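Local structure of hemolysin-related protein (Vibrio cholerae serotype O1, 6MLT) at residues Ala34-Gln39 with Arg571-Tyr576; Ala101-Leu105 with Asn586-Pro590; Val114-Ala118 with Ser145-Leu151. The protein is a secreted biofilm matrix protein that binds calcium, and probably carbohydrate, and is thought to contribute to adhesion of the biofilm. All coordinates share one frame; numbering follows the deposited sequence.

Contact 1: Ala34-Gln39 with Arg571-Tyr576; sequences APIVVQ and RIWNQY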
loop_
_atom_site.group_PDB
_atom_site.type_symbol
_atom_site.label_atom_id
_atom_site.label_comp_id
_atom_site.label_asym_id
_atom_site.label_seq_id
_atom_site.Cartn_x
_atom_site.Cartn_y
_atom_site.Cartn_z
ATOM N N ALA A 34 7.344 -9.482 14.989
ATOM C CA ALA A 34 7.516 -9.698 13.560
ATOM C C ALA A 34 8.961 -9.413 13.151
ATOM O O ALA A 34 9.579 -8.470 13.662
ATOM C CB ALA A 34 6.556 -8.810 12.764
ATOM N N PRO A 35 9.522 -10.189 12.231
ATOM C CA PRO A 35 10.905 -9.957 11.803
ATOM C C PRO A 35 11.004 -8.761 10.866
ATOM O O PRO A 35 10.051 -8.391 10.182
ATOM C CB PRO A 35 11.269 -11.254 11.078
ATOM C CG PRO A 35 9.958 -11.716 10.506
ATOM C CD PRO A 35 8.887 -11.277 11.470
ATOM N N ILE A 36 12.198 -8.176 10.846
ATOM C CA ILE A 36 12.553 -7.044 9.997
ATOM C C ILE A 36 13.660 -7.496 9.060
ATOM O O ILE A 36 14.523 -8.281 9.459
ATOM C CB ILE A 36 13.022 -5.848 10.858
ATOM C CG1 ILE A 36 11.878 -5.330 11.740
ATOM C CG2 ILE A 36 13.621 -4.751 10.012
ATOM C CD1 ILE A 36 10.652 -4.955 11.002
ATOM N N VAL A 37 13.655 -6.982 7.828
ATOM C CA VAL A 37 14.571 -7.438 6.783
ATOM C C VAL A 37 15.262 -6.230 6.164
ATOM O O VAL A 37 14.608 -5.393 5.532
ATOM C CB VAL A 37 13.849 -8.249 5.695
ATOM C CG1 VAL A 37 14.826 -8.661 4.586
ATOM C CG2 VAL A 37 13.192 -9.478 6.301
ATOM N N VAL A 38 16.585 -6.162 6.321
ATOM C CA VAL A 38 17.408 -5.081 5.791
ATOM C C VAL A 38 18.826 -5.610 5.587
ATOM O O VAL A 38 19.223 -6.620 6.176
ATOM C CB VAL A 38 17.440 -3.854 6.732
ATOM C CG1 VAL A 38 16.107 -3.107 6.711
ATOM C CG2 VAL A 38 17.802 -4.285 8.159
ATOM N N GLN A 39 19.607 -4.897 4.769
ATOM C CA GLN A 39 21.005 -5.254 4.518
ATOM C C GLN A 39 21.903 -4.775 5.660
ATOM O O GLN A 39 21.881 -3.594 6.020
ATOM C CB GLN A 39 21.489 -4.626 3.210
ATOM C CG GLN A 39 20.685 -4.972 1.971
ATOM C CD GLN A 39 21.077 -6.302 1.353
ATOM O OE1 GLN A 39 22.022 -6.959 1.792
ATOM N NE2 GLN A 39 20.350 -6.702 0.321
ATOM N N ARG A 571 12.679 -6.674 -1.578
ATOM C CA ARG A 571 14.017 -6.880 -1.040
ATOM C C ARG A 571 14.160 -6.406 0.400
ATOM O O ARG A 571 15.219 -6.611 1.001
ATOM C CB ARG A 571 15.055 -6.130 -1.878
ATOM C CG ARG A 571 15.113 -6.491 -3.353
ATOM C CD ARG A 571 15.695 -7.864 -3.597
ATOM N NE ARG A 571 16.884 -8.184 -2.805
ATOM C CZ ARG A 571 18.127 -7.817 -3.103
ATOM N NH1 ARG A 571 18.384 -7.072 -4.171
ATOM N NH2 ARG A 571 19.123 -8.200 -2.323
ATOM N N ILE A 572 13.141 -5.759 0.957
ATOM C CA ILE A 572 13.279 -5.073 2.236
ATOM C C ILE A 572 11.922 -5.056 2.923
ATOM O O ILE A 572 10.887 -4.849 2.283
ATOM C CB ILE A 572 13.839 -3.647 2.031
ATOM C CG1 ILE A 572 14.013 -2.931 3.370
ATOM C CG2 ILE A 572 12.939 -2.833 1.102
ATOM C CD1 ILE A 572 14.941 -1.728 3.278
ATOM N N TRP A 573 11.933 -5.287 4.234
ATOM C CA TRP A 573 10.731 -5.190 5.064
ATOM C C TRP A 573 11.192 -4.527 6.358
ATOM O O TRP A 573 11.558 -5.200 7.326
ATOM C CB TRP A 573 10.105 -6.555 5.303
ATOM C CG TRP A 573 8.742 -6.484 5.914
ATOM C CD1 TRP A 573 8.430 -6.050 7.167
ATOM C CD2 TRP A 573 7.506 -6.871 5.301
ATOM N NE1 TRP A 573 7.071 -6.144 7.379
ATOM C CE2 TRP A 573 6.481 -6.641 6.244
ATOM C CE3 TRP A 573 7.168 -7.388 4.045
ATOM C CZ2 TRP A 573 5.141 -6.915 5.975
ATOM C CZ3 TRP A 573 5.833 -7.661 3.776
ATOM C CH2 TRP A 573 4.835 -7.421 4.741
ATOM N N ASN A 574 11.188 -3.201 6.363
ATOM C CA ASN A 574 12.008 -2.465 7.311
ATOM C C ASN A 574 11.256 -2.028 8.560
ATOM O O ASN A 574 11.890 -1.524 9.494
ATOM C CB ASN A 574 12.604 -1.236 6.625
ATOM C CG ASN A 574 11.562 -0.195 6.328
ATOM O OD1 ASN A 574 10.612 -0.452 5.584
ATOM N ND2 ASN A 574 11.707 0.972 6.925
ATOM N N GLN A 575 9.939 -2.210 8.606
ATOM C CA GLN A 575 9.151 -1.806 9.761
ATOM C C GLN A 575 7.861 -2.610 9.763
ATOM O O GLN A 575 7.488 -3.232 8.769
ATOM C CB GLN A 575 8.873 -0.295 9.751
ATOM C CG GLN A 575 8.038 0.193 8.581
ATOM C CD GLN A 575 7.866 1.701 8.551
ATOM O OE1 GLN A 575 8.719 2.452 9.039
ATOM N NE2 GLN A 575 6.775 2.153 7.957
ATOM N N TYR A 576 7.181 -2.587 10.905
ATOM C CA TYR A 576 5.953 -3.361 11.055
ATOM C C TYR A 576 4.848 -2.836 10.146
ATOM O O TYR A 576 4.042 -3.615 9.622
ATOM C CB TYR A 576 5.519 -3.324 12.519
ATOM C CG TYR A 576 4.343 -4.193 12.846
ATOM C CD1 TYR A 576 3.054 -3.697 12.747
ATOM C CD2 TYR A 576 4.516 -5.503 13.276
ATOM C CE1 TYR A 576 1.964 -4.480 13.054
ATOM C CE2 TYR A 576 3.422 -6.303 13.589
ATOM C CZ TYR A 576 2.156 -5.778 13.474
ATOM O OH TYR A 576 1.062 -6.547 13.773
HETATM O O HOH W 1 17.823 -4.945 0.240
#
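A34 meets the ring of Y576 at an oblique angle, with CB 3.9 Å from CD2. The W573 indole is approached in the same slanted way by the carbonyl of P35, whose O has no hydrogen-bond partner in the model. The third flat group is the R571 guanidinium. Water 1 lies over one of its faces, displaced toward the rim. Q39 NE2 lies 3.3 Å from R571 NH2, with the amide and guanidinium planes 89° apart. Both nitrogens are donors, so no bond links them. NE2 donates instead to D53 O and to water 1, and the water donates to R571 O. In R571, NE donates to D528 O and NH2 to L529 O. D53 is a calcium ligand, so Q39 brings the contact to the edge of a calcium site.

Strand 36-38 belongs to a blade of the beta-propeller, and 571-576 is a late loop that runs antiparallel beside it. The two make a single bridge, at V37 and W573. V37 N donates to W573 O at 2.8 Å, and W573 N returns a bond to V37 O at 3.0 Å. I36 CA adds a CA-H...O contact to the same W573 oxygen.

Apolar side chains fill the space around the bridge. CG1 of I36 is anti to the carbonyl carbon (chi1 -64°), and this branch carries CD1 to 3.7 Å from Q575 CA. V38 CG1 packs on I572 CD1 at 3.9 Å. V37 CB faces W573 CB at 4.1 Å. P35 and V37 also touch I538 of strand 536-541 in a neighbouring blade.

Contact 2: Ala101-Leu105 with Asn586-Pro590; sequences AAADL and NGTIP. With NA (sodium ion), chain D.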
loop_
_atom_site.group_PDB
_atom_site.type_symbol
_atom_site.label_atom_id
_atom_site.label_comp_id
_atom_site.label_asym_id
_atom_site.label_seq_id
_atom_site.Cartn_x
_atom_site.Cartn_y
_atom_site.Cartn_z
ATOM N N ALA A 101 12.430 -0.766 13.963
ATOM C CA ALA A 101 12.341 -0.226 12.613
ATOM C C ALA A 101 13.740 0.142 12.147
ATOM O O ALA A 101 14.590 0.524 12.953
ATOM C CB ALA A 101 11.442 1.008 12.549
ATOM N N ALA A 102 13.978 0.047 10.842
ATOM C CA ALA A 102 15.319 0.262 10.325
ATOM C C ALA A 102 15.275 1.018 9.009
ATOM O O ALA A 102 14.348 0.869 8.212
ATOM C CB ALA A 102 16.061 -1.067 10.132
ATOM N N ALA A 103 16.309 1.822 8.787
ATOM C CA ALA A 103 16.478 2.563 7.546
ATOM C C ALA A 103 17.814 3.277 7.614
ATOM O O ALA A 103 18.400 3.426 8.690
ATOM C CB ALA A 103 15.351 3.580 7.321
ATOM N N ASP A 104 18.289 3.719 6.451
ATOM C CA ASP A 104 19.460 4.590 6.379
ATOM C C ASP A 104 18.982 6.003 6.682
ATOM O O ASP A 104 18.480 6.707 5.804
ATOM C CB ASP A 104 20.125 4.497 5.011
ATOM C CG ASP A 104 21.381 5.355 4.900
ATOM O OD1 ASP A 104 21.737 6.063 5.871
ATOM O OD2 ASP A 104 22.020 5.310 3.829
ATOM N N LEU A 105 19.125 6.414 7.940
ATOM C CA LEU A 105 18.505 7.648 8.402
ATOM C C LEU A 105 19.349 8.878 8.094
ATOM O O LEU A 105 18.796 9.967 7.904
ATOM C CB LEU A 105 18.245 7.559 9.906
ATOM C CG LEU A 105 17.254 6.477 10.348
ATOM C CD1 LEU A 105 17.205 6.384 11.868
ATOM C CD2 LEU A 105 15.882 6.753 9.790
ATOM N N ASN A 586 17.675 0.184 -1.224
ATOM C CA ASN A 586 18.943 0.383 -0.532
ATOM C C ASN A 586 18.778 0.897 0.896
ATOM O O ASN A 586 19.785 1.179 1.555
ATOM C CB ASN A 586 19.831 1.351 -1.322
ATOM C CG ASN A 586 19.214 2.731 -1.467
ATOM O OD1 ASN A 586 18.189 3.040 -0.859
ATOM N ND2 ASN A 586 19.848 3.576 -2.275
ATOM N N GLY A 587 17.547 1.040 1.387
ATOM C CA GLY A 587 17.312 1.436 2.756
ATOM C C GLY A 587 17.113 2.920 2.975
ATOM O O GLY A 587 16.788 3.322 4.099
ATOM N N THR A 588 17.295 3.751 1.950
ATOM C CA THR A 588 17.014 5.167 2.099
ATOM C C THR A 588 15.505 5.399 2.080
ATOM O O THR A 588 14.728 4.584 1.576
ATOM C CB THR A 588 17.700 5.987 1.001
ATOM O OG1 THR A 588 17.257 5.551 -0.287
ATOM C CG2 THR A 588 19.217 5.839 1.091
ATOM N N ILE A 589 15.092 6.512 2.662
ATOM C CA ILE A 589 13.679 6.859 2.799
ATOM C C ILE A 589 13.382 8.018 1.854
ATOM O O ILE A 589 14.090 9.030 1.897
ATOM C CB ILE A 589 13.322 7.224 4.252
ATOM C CG1 ILE A 589 13.382 5.942 5.106
ATOM C CG2 ILE A 589 11.940 7.905 4.323
ATOM C CD1 ILE A 589 12.768 6.052 6.475
ATOM N N PRO A 590 12.361 7.925 1.000
ATOM C CA PRO A 590 12.090 9.025 0.067
ATOM C C PRO A 590 11.606 10.275 0.787
ATOM O O PRO A 590 10.938 10.211 1.821
ATOM C CB PRO A 590 10.998 8.463 -0.852
ATOM C CG PRO A 590 10.936 7.001 -0.575
ATOM C CD PRO A 590 11.406 6.816 0.826
HETATM NA NA NA D . 22.984 5.446 7.816
HETATM O O HOH W 2 17.210 8.178 3.983
#
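A103 and D104 meet G587, T588 and I589 of the loop 586-590. D104 N donates a hydrogen bond to G587 O at 2.8 Å. A103 CB sits 3.5 Å from the same oxygen. It also packs on I589 CD1 at 3.7 Å. Water 2 spans the segments, donating to D104 O and accepting from I589 N.

CG of D104 is anti to its backbone nitrogen (chi1 -178°), and the carboxylate lies beside T588 and extends in the same direction. OD1 binds the sodium ion at 2.4 Å. OD2 accepts a hydrogen bond from G109 N and lies 4.0 Å from T588 CG2. The ion is also bound by D106, D108, L110 and E112, which with D104 form one of the metal-binding loops of the FG-GAP-like propeller.

In the next shell N586 shapes the loop. Its OD1 accepts from T588 N at 3.0 Å, an Asx turn, and from T588 OG1 at 2.7 Å. G587 has a positive phi (94°), and its carbonyl is the one that D104 uses.

Strand 101-103 is an outer member of its four-stranded sheet, pairing with strand 112-115. I589 and A103 both touch L151 of strand 150-152 in the next blade.

Contact 3: Val114-Ala118 with Ser145-Leu151; sequences VSTSA and SVGDIAL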
loop_
_atom_site.group_PDB
_atom_site.type_symbol
_atom_site.label_atom_id
_atom_site.label_comp_id
_atom_site.label_asym_id
_atom_site.label_seq_id
_atom_site.Cartn_x
_atom_site.Cartn_y
_atom_site.Cartn_z
ATOM N N VAL A 114 16.233 1.354 14.858
ATOM C CA VAL A 114 15.567 2.191 15.852
ATOM C C VAL A 114 14.729 1.303 16.760
ATOM O O VAL A 114 13.948 0.471 16.280
ATOM C CB VAL A 114 14.682 3.264 15.190
ATOM C CG1 VAL A 114 14.192 4.268 16.230
ATOM C CG2 VAL A 114 15.428 3.968 14.077
ATOM N N SER A 115 14.878 1.486 18.069
ATOM C CA SER A 115 14.119 0.690 19.027
ATOM C C SER A 115 14.122 1.384 20.381
ATOM O O SER A 115 14.854 2.351 20.607
ATOM C CB SER A 115 14.701 -0.718 19.163
ATOM O OG SER A 115 15.861 -0.708 19.973
ATOM N N THR A 116 13.311 0.852 21.294
ATOM C CA THR A 116 13.353 1.275 22.687
ATOM C C THR A 116 12.807 0.145 23.552
ATOM O O THR A 116 12.370 -0.897 23.052
ATOM C CB THR A 116 12.579 2.583 22.897
ATOM O OG1 THR A 116 12.918 3.147 24.175
ATOM C CG2 THR A 116 11.074 2.350 22.821
ATOM N N SER A 117 12.855 0.361 24.865
ATOM C CA SER A 117 12.252 -0.538 25.836
ATOM C C SER A 117 11.668 0.293 26.966
ATOM O O SER A 117 11.883 1.504 27.050
ATOM C CB SER A 117 13.276 -1.533 26.396
ATOM O OG SER A 117 13.988 -0.935 27.466
ATOM N N ALA A 118 10.938 -0.376 27.859
ATOM C CA ALA A 118 10.420 0.296 29.039
ATOM C C ALA A 118 11.498 0.540 30.080
ATOM O O ALA A 118 11.232 1.223 31.073
ATOM C CB ALA A 118 9.288 -0.527 29.654
ATOM N N SER A 145 5.876 4.368 26.841
ATOM C CA SER A 145 6.815 4.808 25.814
ATOM C C SER A 145 7.186 3.697 24.842
ATOM O O SER A 145 8.106 3.873 24.037
ATOM C CB SER A 145 8.083 5.364 26.466
ATOM O OG SER A 145 8.870 4.320 27.039
ATOM N N VAL A 146 6.493 2.565 24.896
ATOM C CA VAL A 146 6.841 1.375 24.132
ATOM C C VAL A 146 5.707 1.063 23.166
ATOM O O VAL A 146 4.550 0.920 23.578
ATOM C CB VAL A 146 7.110 0.175 25.058
ATOM C CG1 VAL A 146 7.306 -1.103 24.261
ATOM C CG2 VAL A 146 8.331 0.452 25.931
ATOM N N GLY A 147 6.047 0.936 21.891
ATOM C CA GLY A 147 5.082 0.501 20.902
ATOM C C GLY A 147 5.735 0.375 19.547
ATOM O O GLY A 147 6.958 0.263 19.436
ATOM N N ASP A 148 4.910 0.395 18.509
ATOM C CA ASP A 148 5.440 0.344 17.159
ATOM C C ASP A 148 6.209 1.621 16.849
ATOM O O ASP A 148 5.956 2.689 17.419
ATOM C CB ASP A 148 4.310 0.148 16.148
ATOM C CG ASP A 148 4.820 -0.133 14.735
ATOM O OD1 ASP A 148 5.980 -0.583 14.593
ATOM O OD2 ASP A 148 4.058 0.094 13.764
ATOM N N ILE A 149 7.180 1.491 15.952
ATOM C CA ILE A 149 7.940 2.620 15.437
ATOM C C ILE A 149 7.844 2.590 13.920
ATOM O O ILE A 149 8.075 1.545 13.301
ATOM C CB ILE A 149 9.409 2.572 15.894
ATOM C CG1 ILE A 149 9.480 2.704 17.419
ATOM C CG2 ILE A 149 10.209 3.665 15.215
ATOM C CD1 ILE A 149 10.863 2.523 17.995
ATOM N N ALA A 150 7.489 3.727 13.328
ATOM C CA ALA A 150 7.479 3.892 11.885
ATOM C C ALA A 150 8.403 5.048 11.518
ATOM O O ALA A 150 8.598 5.980 12.307
ATOM C CB ALA A 150 6.070 4.148 11.357
ATOM N N LEU A 151 8.977 4.974 10.322
ATOM C CA LEU A 151 9.977 5.931 9.859
ATOM C C LEU A 151 9.505 6.568 8.561
ATOM O O LEU A 151 9.230 5.861 7.585
ATOM C CB LEU A 151 11.320 5.240 9.642
ATOM C CG LEU A 151 11.821 4.406 10.821
ATOM C CD1 LEU A 151 13.049 3.610 10.420
ATOM C CD2 LEU A 151 12.121 5.295 12.013
#
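T116 and S145 meet beside K138, whose NZ is hydrogen-bonded to T116 OG1 and to S145 OG. OG1 is also bonded to Y122 O, and OG to G142 O, so each hydroxyl has two partners. Neither pairs with the other segment. This is the join between two successive blades of the beta-propeller. Strand 112-115 lies in the first of them. The other segment leads into strand 150-152 of the second. The segments run in nearly opposite directions, 169° apart, yet no hydrogen bond crosses between them. The blades meet through side chains, not through a continuous sheet.

OG1 of T116 is anti to the backbone nitrogen (chi1 -165°), which turns CG2 over to S145 O at 3.6 Å.

I149 fills the middle of the join. Its CD1 comes 3.9 Å from S115 CA and also nears V114 O. V114 CG1 approaches the same CD1 at 4.2 Å, the two side chains crossing at a slant. The other V114 branch, CG2, reaches L151 CD2 at 4.1 Å, and here the two side chains run antiparallel, each passing the other. I149 and L151 both touch I162 of their own blade and A101 of the other.

At the far end V146 O is bonded to W181 NE1. The V146 side chain points toward S117 and A118. CG2 of V146, anti to the carbonyl carbon, touches A118 CB at 4.0 Å and A118 N at 3.3 Å.

All three contacts are buried, on the same side of the chain's centre. Contact 1 lies nearest that centre, about 15 Å from it, centre to centre. Contact 3 is farthest, about 22 Å, and its A118 is partly exposed. Contacts 1 and 2 set the C-terminal region after strand 553-559 against strands 36-38 and 101-103 of two different blades. Contact 3 joins two blades directly. No hydrogen bond crosses it; methyl groups meet each other and backbone atoms. Contact 1 has two backbone bonds, contact 2 one beside a sodium site. N574 ND2 probably bonds to A102 O, linking contacts 1 and 2. Q575 OE1 accepts from L151 N, linking 1 and 3. A101 pairs with V114, tying 2 to 3.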